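Local coordinates for protein diol-dehydratase (Roseburia inulinivorans, PDB 5I2A) that probably dehydrates 1,2-propanediol as a B12-independent diol dehydratase of the glycyl radical enzyme family, a lyase that relies on an organic radical, at residues A[64-69]-A[218-223]; A[106-111]-A[334-339]; A[252-257]-A[266-271]; A[591-596]-A[645-650]; A[598-603]-A[628-633]. One frame throughout, in Å; residues are numbered along the deposited sequence. Where two conformers were deposited one is given.

Interaction 1: residues A[64-69]-A[218-223]; sequences LPIIIR and ITYANR
Leu64 O is gripped end-on by both terminal nitrogens of Arg223, with NH1 of Arg223 at 2.8 Å and NH2 of Arg223 at 2.9 Å from Leu64 O. The two bonds differ: NH1 lies in the carbonyl plane on a lone pair, whereas NH2 stands 43° above it. A bend at chi3 (64°) turns NE aside from the extended course. The oxygen lies within about 12° of the guanidinium plane. Ile66 CG2 covers one face of the Arg223 guanidinium, standing 3.6 Å above it toward the rim. The same methyl meets Tyr220 CE1 at 3.6 Å, so Ile66 touches both the arginine and the tyrosine. Water 1 joins Pro65 O to Tyr220 OH, accepting from the hydroxyl at 2.6 Å; that hydroxyl also bonds Tyr224 OH. A leucine in place of Arg223 would probably leave Leu64 O without both donors and Ile66 CG2 without the flat group it packs on. Because Arg223 NH1 also bonds Leu61 O, its positive charge sits where helix 49-63 ends and is likely to favour that terminus. The contact thus ties the exit of helix 49-63 to helix 200-233, with helices 32-43 and 262-279 packing against Leu64.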
# COMPACT_ATOMS: atom_id res chain seq x y z
N LEU A 64 -27.88 8.09 4.67
CA LEU A 64 -27.78 9.24 5.55
C LEU A 64 -29.11 10.01 5.56
O LEU A 64 -29.68 10.26 4.51
CB LEU A 64 -26.64 10.14 5.10
CG LEU A 64 -26.03 11.11 6.10
CD1 LEU A 64 -25.42 10.36 7.30
CD2 LEU A 64 -24.98 11.99 5.39
N PRO A 65 -29.63 10.33 6.75
CA PRO A 65 -30.88 11.10 6.79
C PRO A 65 -30.74 12.40 6.01
O PRO A 65 -29.70 13.07 6.08
CB PRO A 65 -31.08 11.37 8.28
CG PRO A 65 -30.39 10.18 8.96
CD PRO A 65 -29.15 9.97 8.10
N ILE A 66 -31.75 12.71 5.21
CA ILE A 66 -31.77 13.94 4.46
C ILE A 66 -32.95 14.78 4.92
O ILE A 66 -33.88 14.26 5.55
CB ILE A 66 -31.87 13.70 2.94
CG1 ILE A 66 -33.20 13.03 2.60
CG2 ILE A 66 -30.66 12.88 2.44
CD1 ILE A 66 -33.50 13.04 1.12
N ILE A 67 -32.89 16.07 4.62
CA ILE A 67 -33.94 16.99 5.03
C ILE A 67 -33.94 18.17 4.06
O ILE A 67 -32.91 18.54 3.54
CB ILE A 67 -33.73 17.47 6.49
CG1 ILE A 67 -34.90 18.34 6.97
CG2 ILE A 67 -32.41 18.23 6.65
CD1 ILE A 67 -34.88 18.61 8.47
N ILE A 68 -35.12 18.71 3.79
CA ILE A 68 -35.25 19.96 3.07
C ILE A 68 -35.72 21.00 4.06
O ILE A 68 -36.79 20.85 4.64
CB ILE A 68 -36.22 19.85 1.88
CG1 ILE A 68 -35.64 18.88 0.85
CG2 ILE A 68 -36.51 21.23 1.25
CD1 ILE A 68 -36.44 18.77 -0.45
N ARG A 69 -34.91 22.03 4.29
CA ARG A 69 -35.21 22.99 5.34
C ARG A 69 -36.27 23.98 4.83
O ARG A 69 -36.42 24.13 3.62
CB ARG A 69 -33.93 23.72 5.79
CG ARG A 69 -32.73 22.79 6.08
CD ARG A 69 -31.73 23.48 7.01
NE ARG A 69 -30.50 22.72 7.23
CZ ARG A 69 -30.42 21.65 8.02
NH1 ARG A 69 -31.49 21.18 8.66
NH2 ARG A 69 -29.25 21.04 8.17
N ILE A 218 -25.40 10.43 -7.58
CA ILE A 218 -26.60 10.51 -8.39
C ILE A 218 -27.78 10.02 -7.57
O ILE A 218 -28.82 10.67 -7.50
CB ILE A 218 -26.47 9.70 -9.68
CG1 ILE A 218 -25.42 10.34 -10.58
CG2 ILE A 218 -27.84 9.59 -10.38
CD1 ILE A 218 -25.01 9.51 -11.78
N THR A 219 -27.57 8.88 -6.92
CA THR A 219 -28.54 8.33 -5.99
C THR A 219 -28.93 9.35 -4.94
O THR A 219 -30.11 9.50 -4.60
CB THR A 219 -27.99 7.08 -5.29
OG1 THR A 219 -27.85 6.03 -6.25
CG2 THR A 219 -28.93 6.64 -4.17
N TYR A 220 -27.93 10.05 -4.41
CA TYR A 220 -28.17 11.01 -3.34
C TYR A 220 -29.11 12.12 -3.81
O TYR A 220 -30.09 12.44 -3.14
CB TYR A 220 -26.84 11.62 -2.85
CG TYR A 220 -26.97 12.44 -1.59
CD1 TYR A 220 -27.36 11.86 -0.40
CD2 TYR A 220 -26.67 13.80 -1.59
CE1 TYR A 220 -27.47 12.60 0.76
CE2 TYR A 220 -26.77 14.55 -0.44
CZ TYR A 220 -27.18 13.95 0.73
OH TYR A 220 -27.30 14.69 1.87
N ALA A 221 -28.82 12.68 -4.97
CA ALA A 221 -29.64 13.74 -5.55
C ALA A 221 -31.09 13.28 -5.75
O ALA A 221 -32.03 14.02 -5.48
CB ALA A 221 -29.04 14.17 -6.87
N ASN A 222 -31.25 12.06 -6.21
CA ASN A 222 -32.56 11.52 -6.48
C ASN A 222 -33.34 11.25 -5.19
O ASN A 222 -34.57 11.27 -5.20
CB ASN A 222 -32.45 10.25 -7.32
CG ASN A 222 -32.39 10.56 -8.80
OD1 ASN A 222 -33.41 10.66 -9.46
ND2 ASN A 222 -31.18 10.77 -9.31
N ARG A 223 -32.64 11.04 -4.08
CA ARG A 223 -33.32 10.98 -2.79
C ARG A 223 -33.99 12.32 -2.47
O ARG A 223 -35.08 12.36 -1.90
CB ARG A 223 -32.35 10.57 -1.68
CG ARG A 223 -31.82 9.14 -1.81
CD ARG A 223 -30.92 8.80 -0.64
NE ARG A 223 -31.63 8.81 0.62
CZ ARG A 223 -31.07 9.06 1.80
NH1 ARG A 223 -29.78 9.33 1.88
NH2 ARG A 223 -31.81 9.05 2.90
O HOH W 1 -27.68 13.95 4.32

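Interaction 2: residues A[106-111]-A[334-339]; sequences RSADPF and SAEGFA
Ala335 CB lies over one face of the Arg106 guanidinium, 3.9 Å from Arg106 NH2. The arginine side chain sets CG between its backbone N and carbonyl carbon (chi1 67°) and then runs extended to NE, and from there the guanidinium reaches Asp109 O of its own loop. It grips that oxygen side-on, Arg106 NE at 3.1 Å and Arg106 NH2 at 3.0 Å from Asp109 O, both from the same face of the carbonyl. Arg106 NH1 is held separately by Glu99 and by Arg330 O, which helps fix the rotation of the group.

Asp109 has a left-handed backbone, with phi at 45°. Its carboxylate is directed at the chain beyond Ala339, where OD1 accepts from Gly340 N and OD2 from Tyr341 N. Water 3 adds a link, donating to Asp109 OD2 at 2.8 Å and to Phe338 O at 2.9 Å. Ala108 CB touches Ala335 CB at 4.3 Å, and water 2 bridges Ser107 OG to Glu336 OE2.

The contact joins the loop between helices 94-97 and 115-125 to the chain leaving helix 332-335. Ala339 O accepts from Tyr818, next to the predicted radical site Gly817, so this junction lies beside the glycyl radical loop.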
# COMPACT_ATOMS: atom_id res chain seq x y z
N ARG A 106 -17.45 24.01 25.96
CA ARG A 106 -16.06 24.39 25.81
C ARG A 106 -15.95 25.80 25.24
O ARG A 106 -16.88 26.31 24.62
CB ARG A 106 -15.29 23.39 24.93
CG ARG A 106 -15.72 23.38 23.46
CD ARG A 106 -15.00 22.28 22.67
NE ARG A 106 -15.16 22.47 21.23
CZ ARG A 106 -14.60 21.71 20.31
NH1 ARG A 106 -13.84 20.68 20.67
NH2 ARG A 106 -14.78 21.98 19.02
N SER A 107 -14.80 26.44 25.45
CA SER A 107 -14.64 27.85 25.13
C SER A 107 -14.50 28.14 23.63
O SER A 107 -14.84 29.23 23.18
CB SER A 107 -13.42 28.39 25.87
OG SER A 107 -12.25 27.74 25.44
N ALA A 108 -14.00 27.18 22.85
CA ALA A 108 -13.92 27.39 21.40
C ALA A 108 -14.81 26.44 20.62
O ALA A 108 -14.74 25.23 20.81
CB ALA A 108 -12.48 27.26 20.93
N ASP A 109 -15.66 27.00 19.75
CA ASP A 109 -16.53 26.22 18.88
C ASP A 109 -17.25 25.06 19.61
O ASP A 109 -17.04 23.90 19.28
CB ASP A 109 -15.73 25.65 17.68
CG ASP A 109 -15.30 26.73 16.66
OD1 ASP A 109 -15.25 27.94 17.01
OD2 ASP A 109 -14.97 26.37 15.51
N PRO A 110 -18.11 25.38 20.59
CA PRO A 110 -18.84 24.32 21.29
C PRO A 110 -19.86 23.62 20.37
O PRO A 110 -20.35 24.22 19.42
CB PRO A 110 -19.55 25.05 22.43
CG PRO A 110 -19.73 26.49 21.89
CD PRO A 110 -18.46 26.73 21.10
N PHE A 111 -20.14 22.35 20.67
CA PHE A 111 -21.15 21.57 19.96
C PHE A 111 -22.04 20.83 20.96
O PHE A 111 -21.53 20.27 21.93
CB PHE A 111 -20.52 20.52 19.03
CG PHE A 111 -19.99 21.06 17.73
CD1 PHE A 111 -18.76 21.69 17.67
CD2 PHE A 111 -20.71 20.87 16.56
CE1 PHE A 111 -18.25 22.16 16.46
CE2 PHE A 111 -20.21 21.35 15.35
CZ PHE A 111 -18.98 22.00 15.30
N SER A 334 -7.11 21.79 18.86
CA SER A 334 -7.15 22.12 17.43
C SER A 334 -8.10 23.28 17.13
O SER A 334 -7.76 24.18 16.36
CB SER A 334 -7.54 20.91 16.59
OG SER A 334 -6.53 19.92 16.61
N ALA A 335 -9.27 23.28 17.76
CA ALA A 335 -10.32 24.26 17.49
C ALA A 335 -9.86 25.68 17.75
O ALA A 335 -10.32 26.62 17.10
CB ALA A 335 -11.54 23.95 18.32
N GLU A 336 -8.94 25.85 18.69
CA GLU A 336 -8.41 27.16 19.00
C GLU A 336 -7.61 27.74 17.84
O GLU A 336 -7.47 28.95 17.74
CB GLU A 336 -7.55 27.10 20.25
CG GLU A 336 -8.36 26.77 21.47
CD GLU A 336 -7.63 27.09 22.73
OE1 GLU A 336 -6.39 26.92 22.75
OE2 GLU A 336 -8.29 27.52 23.70
N GLY A 337 -7.10 26.87 16.97
CA GLY A 337 -6.37 27.33 15.80
C GLY A 337 -7.24 27.51 14.57
O GLY A 337 -6.79 28.06 13.57
N PHE A 338 -8.48 27.02 14.64
CA PHE A 338 -9.44 27.15 13.55
C PHE A 338 -10.78 27.68 14.09
O PHE A 338 -11.83 27.12 13.80
CB PHE A 338 -9.68 25.80 12.84
CG PHE A 338 -8.45 25.17 12.21
CD1 PHE A 338 -8.03 25.55 10.95
CD2 PHE A 338 -7.75 24.16 12.87
CE1 PHE A 338 -6.91 24.94 10.35
CE2 PHE A 338 -6.64 23.55 12.28
CZ PHE A 338 -6.23 23.94 11.02
N ALA A 339 -10.74 28.74 14.87
CA ALA A 339 -11.91 29.11 15.68
C ALA A 339 -12.95 29.86 14.85
O ALA A 339 -12.60 30.61 13.96
CB ALA A 339 -11.48 29.96 16.86
O HOH W 2 -10.52 28.97 23.87
O HOH W 3 -12.80 24.72 15.10

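Interaction 3: residues A[252-257]-A[266-271]; sequences KNVPEF and CQSFWF
Phe271 meets Pro255 and Val254 obliquely, chiefly through CD2, with CE2 also near Val254 O: Phe271 CD2 is 4.0 Å from Pro255 CD and 4.0 Å from Val254 O. The contact lies in the turn between the consecutive helices 238-253 and 262-279, and the proline and phenylalanine side chains cross there at about a right angle. One face of the Phe271 ring carries Gln267 NE2, 3.2 Å above the plane over the centre. The glutamine chain bends at chi2 (61°), turning CD aside, and NE2 lies over the ring and bonds Val75 O.

The turn contains a cis peptide before Pro255, and the chain that leaves helix 238-253 lies here against helix 262-279. Val254 and Pro255 both point toward that helix and both pack on Ser268. Val254 CB packs on Ser268 CB at 3.7 Å, and Val254 CG2 reaches Gln267 CB at 4.1 Å. Ala221 of helix 200-233 and Val174 of helix 171-190 also touch Pro255, and Ser268 touches Val174 as well.

The serine hydroxyl stands anti to its backbone N (chi1 -170°), which brings Ser268 OG to 3.3 Å from Pro255 CB. Ser268 OG donates to water 4 at 2.9 Å, which in turn donates to Phe257 O at 2.8 Å.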
# COMPACT_ATOMS: atom_id res chain seq x y z
N LYS A 252 -33.60 15.51 -10.26
CA LYS A 252 -33.62 14.36 -11.16
C LYS A 252 -32.66 14.53 -12.33
O LYS A 252 -32.30 13.56 -12.97
CB LYS A 252 -35.02 14.11 -11.72
CG LYS A 252 -36.01 13.47 -10.77
CD LYS A 252 -37.34 13.29 -11.50
CE LYS A 252 -38.50 13.12 -10.54
NZ LYS A 252 -38.51 11.77 -9.91
N ASN A 253 -32.25 15.77 -12.61
CA ASN A 253 -31.35 16.02 -13.73
C ASN A 253 -29.89 16.21 -13.31
O ASN A 253 -28.99 15.75 -14.00
CB ASN A 253 -31.80 17.24 -14.54
CG ASN A 253 -31.28 17.22 -15.98
OD1 ASN A 253 -31.58 16.28 -16.73
ND2 ASN A 253 -30.53 18.24 -16.37
N VAL A 254 -29.66 16.89 -12.19
CA VAL A 254 -28.29 17.19 -11.78
C VAL A 254 -27.96 16.58 -10.42
O VAL A 254 -28.82 16.47 -9.55
CB VAL A 254 -28.00 18.73 -11.78
CG1 VAL A 254 -28.09 19.30 -13.19
CG2 VAL A 254 -28.91 19.47 -10.83
N PRO A 255 -26.70 16.18 -10.22
CA PRO A 255 -25.58 16.38 -11.13
C PRO A 255 -25.33 15.23 -12.11
O PRO A 255 -24.27 15.21 -12.71
CB PRO A 255 -24.40 16.53 -10.16
CG PRO A 255 -24.75 15.60 -9.07
CD PRO A 255 -26.25 15.60 -8.94
N GLU A 256 -26.29 14.33 -12.29
CA GLU A 256 -26.11 13.25 -13.26
C GLU A 256 -25.84 13.79 -14.67
O GLU A 256 -24.91 13.34 -15.35
CB GLU A 256 -27.32 12.30 -13.30
CG GLU A 256 -27.21 11.26 -14.43
CD GLU A 256 -28.19 10.11 -14.31
OE1 GLU A 256 -29.23 10.26 -13.63
OE2 GLU A 256 -27.92 9.05 -14.89
N PHE A 257 -26.62 14.78 -15.07
CA PHE A 257 -26.57 15.30 -16.43
C PHE A 257 -26.06 16.73 -16.48
O PHE A 257 -26.02 17.40 -15.45
CB PHE A 257 -27.96 15.19 -17.08
CG PHE A 257 -28.45 13.78 -17.21
CD1 PHE A 257 -27.87 12.91 -18.13
CD2 PHE A 257 -29.48 13.31 -16.42
CE1 PHE A 257 -28.31 11.60 -18.25
CE2 PHE A 257 -29.94 12.00 -16.54
CZ PHE A 257 -29.34 11.15 -17.46
N CYS A 266 -26.71 25.79 -10.14
CA CYS A 266 -26.56 26.08 -8.72
C CYS A 266 -26.70 24.83 -7.86
O CYS A 266 -25.92 24.62 -6.92
CB CYS A 266 -27.59 27.11 -8.25
SG CYS A 266 -27.26 28.77 -8.83
N GLN A 267 -27.71 24.02 -8.17
CA GLN A 267 -27.98 22.81 -7.41
C GLN A 267 -26.90 21.77 -7.63
O GLN A 267 -26.51 21.09 -6.69
CB GLN A 267 -29.34 22.23 -7.79
CG GLN A 267 -29.76 21.01 -6.98
CD GLN A 267 -29.89 21.28 -5.51
OE1 GLN A 267 -30.84 21.95 -5.06
NE2 GLN A 267 -28.94 20.76 -4.74
N SER A 268 -26.43 21.66 -8.86
CA SER A 268 -25.36 20.74 -9.22
C SER A 268 -24.08 21.11 -8.48
O SER A 268 -23.45 20.27 -7.86
CB SER A 268 -25.12 20.75 -10.72
OG SER A 268 -24.26 19.69 -11.08
N PHE A 269 -23.70 22.38 -8.57
CA PHE A 269 -22.60 22.90 -7.78
C PHE A 269 -22.75 22.54 -6.31
O PHE A 269 -21.80 22.02 -5.71
CB PHE A 269 -22.49 24.41 -7.91
CG PHE A 269 -21.71 25.04 -6.81
CD1 PHE A 269 -20.32 25.04 -6.85
CD2 PHE A 269 -22.34 25.58 -5.71
CE1 PHE A 269 -19.59 25.59 -5.84
CE2 PHE A 269 -21.60 26.13 -4.68
CZ PHE A 269 -20.22 26.14 -4.75
N TRP A 270 -23.92 22.80 -5.73
CA TRP A 270 -24.05 22.61 -4.29
C TRP A 270 -23.90 21.13 -3.90
O TRP A 270 -23.26 20.83 -2.92
CB TRP A 270 -25.38 23.13 -3.73
CG TRP A 270 -25.48 22.81 -2.26
CD1 TRP A 270 -26.32 21.92 -1.67
CD2 TRP A 270 -24.62 23.30 -1.22
NE1 TRP A 270 -26.06 21.86 -0.31
CE2 TRP A 270 -25.02 22.69 -0.02
CE3 TRP A 270 -23.55 24.21 -1.20
CZ2 TRP A 270 -24.39 22.95 1.19
CZ3 TRP A 270 -22.93 24.48 0.01
CH2 TRP A 270 -23.35 23.86 1.19
N PHE A 271 -24.50 20.22 -4.67
CA PHE A 271 -24.35 18.79 -4.37
C PHE A 271 -22.87 18.38 -4.37
O PHE A 271 -22.44 17.63 -3.51
CB PHE A 271 -25.15 17.95 -5.38
CG PHE A 271 -26.61 17.75 -4.99
CD1 PHE A 271 -26.97 17.53 -3.67
CD2 PHE A 271 -27.60 17.80 -5.95
CE1 PHE A 271 -28.30 17.34 -3.32
CE2 PHE A 271 -28.94 17.61 -5.61
CZ PHE A 271 -29.30 17.39 -4.30
O HOH W 4 -24.45 19.16 -13.92

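Interaction 4: residues A[591-596]-A[645-650]; sequences YGKGLD and EIHEMI
Tyr591 and His647 form a face-to-face aromatic stack that joins the loop between helices 580-588 and 597-613 to helix 637-651, their centroids 4.3 Å apart and their planes inclined at 29°. His647 CD2 is the atom that sits over the tyrosine, 3.5 Å above the ring plane at its centre, while Tyr591 CB covers one face of the imidazole. CG of His647 stands anti to its backbone N (chi1 -163°), on the side of the loop. Both rings are also fixed at their polar ends: Tyr591 OH is bonded to Thr709 O, and His647 NE2 to Gly712 O. Leu714, from the chain that also supplies Thr709 and Gly712, touches both side chains. An alanine in place of Tyr591 would probably leave the imidazole without its stacking partner and Thr709 O without its hydroxyl. Lys593 crosses the histidine at about a right angle, bringing its CE to 3.6 Å from His647 ND1. Lys593 NZ is 4.1 Å from His647 ND1, and its charge would probably disfavour a second proton on the imidazole. Helix residues one before and three after His647 complete the seat of the tyrosine. Ile646 CG2 lies at the ring edge, and Ile650 CD1 touches Tyr591 OH at 3.6 Å.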
# COMPACT_ATOMS: atom_id res chain seq x y z
N TYR A 591 10.37 39.68 32.05
CA TYR A 591 10.71 41.08 32.22
C TYR A 591 10.30 41.62 33.60
O TYR A 591 10.09 42.82 33.77
CB TYR A 591 10.06 41.91 31.11
CG TYR A 591 10.61 41.69 29.72
CD1 TYR A 591 11.87 42.15 29.36
CD2 TYR A 591 9.86 41.05 28.75
CE1 TYR A 591 12.37 41.97 28.08
CE2 TYR A 591 10.35 40.86 27.45
CZ TYR A 591 11.60 41.33 27.13
OH TYR A 591 12.11 41.16 25.86
N GLY A 592 10.17 40.74 34.58
CA GLY A 592 9.72 41.11 35.91
C GLY A 592 8.23 41.41 36.01
O GLY A 592 7.79 41.98 36.99
N LYS A 593 7.45 41.00 35.01
CA LYS A 593 6.03 41.31 35.00
C LYS A 593 5.17 40.23 35.67
O LYS A 593 3.95 40.34 35.70
CB LYS A 593 5.54 41.52 33.57
CG LYS A 593 6.30 42.59 32.80
CD LYS A 593 5.91 43.98 33.24
CE LYS A 593 6.72 45.04 32.50
NZ LYS A 593 6.18 46.41 32.72
N GLY A 594 5.79 39.20 36.21
CA GLY A 594 5.04 38.14 36.86
C GLY A 594 5.05 36.83 36.09
O GLY A 594 5.08 36.82 34.86
N LEU A 595 5.03 35.72 36.82
CA LEU A 595 5.00 34.41 36.18
C LEU A 595 3.60 33.86 36.28
O LEU A 595 2.90 34.14 37.25
CB LEU A 595 6.01 33.47 36.84
CG LEU A 595 7.44 34.01 36.96
CD1 LEU A 595 8.31 33.00 37.69
CD2 LEU A 595 8.04 34.35 35.59
N ASP A 596 3.17 33.10 35.28
CA ASP A 596 1.76 32.73 35.17
C ASP A 596 1.52 31.24 35.41
O ASP A 596 2.44 30.51 35.76
CB ASP A 596 1.21 33.13 33.79
CG ASP A 596 1.94 32.44 32.62
OD1 ASP A 596 2.76 31.53 32.85
OD2 ASP A 596 1.69 32.82 31.46
N GLU A 645 13.62 48.34 33.10
CA GLU A 645 14.27 49.29 32.20
C GLU A 645 14.78 48.59 30.94
O GLU A 645 14.85 49.20 29.88
CB GLU A 645 15.41 50.04 32.90
CG GLU A 645 16.55 49.21 33.37
CD GLU A 645 17.60 50.04 34.11
OE1 GLU A 645 18.63 50.39 33.50
OE2 GLU A 645 17.37 50.34 35.31
N ILE A 646 15.12 47.31 31.07
CA ILE A 646 15.46 46.51 29.90
C ILE A 646 14.25 46.44 28.96
O ILE A 646 14.37 46.68 27.76
CB ILE A 646 15.93 45.11 30.29
CG1 ILE A 646 17.35 45.17 30.85
CG2 ILE A 646 15.87 44.17 29.09
CD1 ILE A 646 17.89 43.84 31.31
N HIS A 647 13.08 46.12 29.52
CA HIS A 647 11.86 46.09 28.74
C HIS A 647 11.59 47.44 28.09
O HIS A 647 11.23 47.51 26.92
CB HIS A 647 10.67 45.70 29.62
CG HIS A 647 9.47 45.25 28.84
ND1 HIS A 647 8.18 45.54 29.23
CD2 HIS A 647 9.37 44.51 27.72
CE1 HIS A 647 7.34 45.01 28.36
NE2 HIS A 647 8.03 44.37 27.43
N GLU A 648 11.78 48.51 28.86
CA GLU A 648 11.51 49.85 28.35
C GLU A 648 12.41 50.23 27.20
O GLU A 648 11.94 50.79 26.22
CB GLU A 648 11.62 50.90 29.46
CG GLU A 648 10.37 51.02 30.35
CD GLU A 648 9.07 51.23 29.58
OE1 GLU A 648 9.10 51.78 28.46
OE2 GLU A 648 8.00 50.83 30.10
N MET A 649 13.71 49.93 27.29
CA MET A 649 14.57 50.30 26.17
C MET A 649 14.27 49.43 24.95
O MET A 649 14.45 49.87 23.82
CB MET A 649 16.06 50.23 26.54
CG MET A 649 16.53 49.01 27.30
SD MET A 649 18.25 49.24 27.85
CE MET A 649 19.05 49.13 26.28
N ILE A 650 13.78 48.21 25.17
CA ILE A 650 13.40 47.36 24.05
C ILE A 650 12.14 47.92 23.35
O ILE A 650 12.09 47.99 22.14
CB ILE A 650 13.16 45.90 24.50
CG1 ILE A 650 14.51 45.18 24.63
CG2 ILE A 650 12.28 45.16 23.50
CD1 ILE A 650 14.43 43.87 25.34

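Interaction 5: residues A[598-603]-A[628-633]; sequences TTAGDI and RQVLEM
Val630 is the bump of this contact, and the hollow that takes it is formed by Thr599, Ala600 and Ile603 on the facing helix. Its CG1 stands anti to the backbone N (chi1 175°) and rests on the backbone of Ala600, 3.7 Å from Ala600 CA. Thr599 CG2 flanks the same methyl, at 4.1 Å from Val630 CG1, the two side chains crossing at about a right angle. The other branch, CG2, faces Ile603: Val630 CG2 is 3.9 Å from Ile603 CD1 and also touches Ile603 CG2, so the isoleucine closes that end of the hollow.

Ala600 gives the reciprocal fit on a smaller scale. Its CB enters between the two neighbouring side chains Val630 and Leu631, at 4.0 Å from Val630 CG1 and 3.8 Å from Leu631 CD2. The leucine starts out beside the contact but curls its end inward to cover the alanine. With alanine as the small residue, the CA atoms of Ala600 and Val630 come within 5.4 Å, and the axes of the short helical segments approach to 8.7 Å. The contact is wholly apolar; on helix 620-632, Arg628 and Glu632 make their salt bridge within the helix, and Arg628 points away from the interface.

Helices 597-613 and 620-632 run roughly antiparallel, with segment axes at 144°, and follow each other in the chain as a helical hairpin. Leu595, in the loop before helix 597-613, adds a further apolar side chain against Val630, and Asp596, the N-cap residue of helix 597-613, accepts Thr599 N through OD1.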
# COMPACT_ATOMS: atom_id res chain seq x y z
N THR A 598 0.96 28.87 33.29
CA THR A 598 1.71 28.02 32.37
C THR A 598 3.12 27.80 32.92
O THR A 598 3.61 26.68 32.96
CB THR A 598 1.77 28.62 30.94
OG1 THR A 598 0.44 28.74 30.43
CG2 THR A 598 2.57 27.72 30.01
N THR A 599 3.77 28.87 33.35
CA THR A 599 5.10 28.72 33.91
C THR A 599 5.07 27.91 35.22
O THR A 599 5.93 27.07 35.46
CB THR A 599 5.74 30.08 34.14
OG1 THR A 599 5.86 30.75 32.88
CG2 THR A 599 7.13 29.93 34.76
N ALA A 600 4.06 28.16 36.04
CA ALA A 600 3.90 27.41 37.28
C ALA A 600 3.83 25.92 36.99
O ALA A 600 4.57 25.14 37.57
CB ALA A 600 2.66 27.87 38.02
N GLY A 601 2.95 25.53 36.07
CA GLY A 601 2.82 24.15 35.64
C GLY A 601 4.12 23.57 35.10
O GLY A 601 4.48 22.44 35.45
N ASP A 602 4.81 24.32 34.25
CA ASP A 602 6.07 23.84 33.67
C ASP A 602 7.07 23.48 34.76
O ASP A 602 7.63 22.39 34.78
CB ASP A 602 6.69 24.89 32.75
CG ASP A 602 6.02 24.97 31.39
OD1 ASP A 602 5.24 24.07 31.02
OD2 ASP A 602 6.28 25.96 30.68
N ILE A 603 7.31 24.43 35.66
CA ILE A 603 8.27 24.23 36.74
C ILE A 603 7.80 23.12 37.70
O ILE A 603 8.61 22.33 38.18
CB ILE A 603 8.50 25.54 37.48
CG1 ILE A 603 9.20 26.52 36.54
CG2 ILE A 603 9.35 25.33 38.72
CD1 ILE A 603 9.24 27.93 37.04
N ARG A 628 2.41 27.37 44.02
CA ARG A 628 1.99 28.59 44.71
C ARG A 628 3.19 29.53 44.78
O ARG A 628 3.04 30.75 44.67
CB ARG A 628 1.43 28.27 46.10
CG ARG A 628 0.78 29.46 46.81
CD ARG A 628 0.99 29.42 48.32
NE ARG A 628 2.39 29.20 48.66
CZ ARG A 628 3.12 30.04 49.38
NH1 ARG A 628 2.59 31.16 49.83
NH2 ARG A 628 4.39 29.75 49.63
N GLN A 629 4.37 28.96 44.93
CA GLN A 629 5.62 29.71 44.94
C GLN A 629 5.88 30.48 43.64
O GLN A 629 6.16 31.68 43.68
CB GLN A 629 6.76 28.74 45.21
CG GLN A 629 8.16 29.30 45.11
CD GLN A 629 9.19 28.24 45.43
OE1 GLN A 629 9.08 27.55 46.45
NE2 GLN A 629 10.20 28.10 44.57
N VAL A 630 5.83 29.78 42.51
CA VAL A 630 6.01 30.42 41.21
C VAL A 630 5.00 31.55 41.03
O VAL A 630 5.35 32.66 40.65
CB VAL A 630 5.86 29.42 40.05
CG1 VAL A 630 5.94 30.14 38.70
CG2 VAL A 630 6.91 28.32 40.15
N LEU A 631 3.74 31.25 41.33
CA LEU A 631 2.65 32.20 41.15
C LEU A 631 2.83 33.43 42.03
O LEU A 631 2.45 34.53 41.64
CB LEU A 631 1.32 31.53 41.46
CG LEU A 631 0.92 30.45 40.46
CD1 LEU A 631 -0.43 29.89 40.83
CD2 LEU A 631 0.90 31.04 39.05
N GLU A 632 3.42 33.26 43.21
CA GLU A 632 3.52 34.35 44.17
C GLU A 632 4.93 34.91 44.25
O GLU A 632 5.22 35.76 45.08
CB GLU A 632 3.06 33.89 45.57
CG GLU A 632 1.55 33.70 45.65
CD GLU A 632 1.07 33.18 47.00
OE1 GLU A 632 1.91 32.82 47.85
OE2 GLU A 632 -0.16 33.13 47.19
N MET A 633 5.81 34.42 43.38
CA MET A 633 7.19 34.86 43.42
C MET A 633 7.32 36.36 43.26
O MET A 633 6.69 36.94 42.38
CB MET A 633 8.01 34.18 42.34
CG MET A 633 9.44 34.66 42.39
SD MET A 633 10.38 34.27 40.94
CE MET A 633 11.95 35.01 41.39

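The five contacts fall into two peripheral groups with one contact between them. Interactions 1 and 3 have centres 12 Å apart and touch: Ala221 of helix 200-233 packs against Val254, Pro255 and Phe271. Interactions 4 and 5, with centres 17 Å apart, meet through Leu595 and Asp596 against Val630, Leu631 and Met633. The centres of interactions 1 and 4 are 60 Å apart, on opposite sides of the chain's centre, whereas interaction 2 lies about 14 Å from that centre. Along the chain, interactions 1 and 2 alternate, interaction 3 is nested within 2, and interaction 5 within 4. Thus interactions 3 and 5 join consecutive helices, whereas 1 and 2 join parts distant in sequence, 2 near the glycyl radical loop.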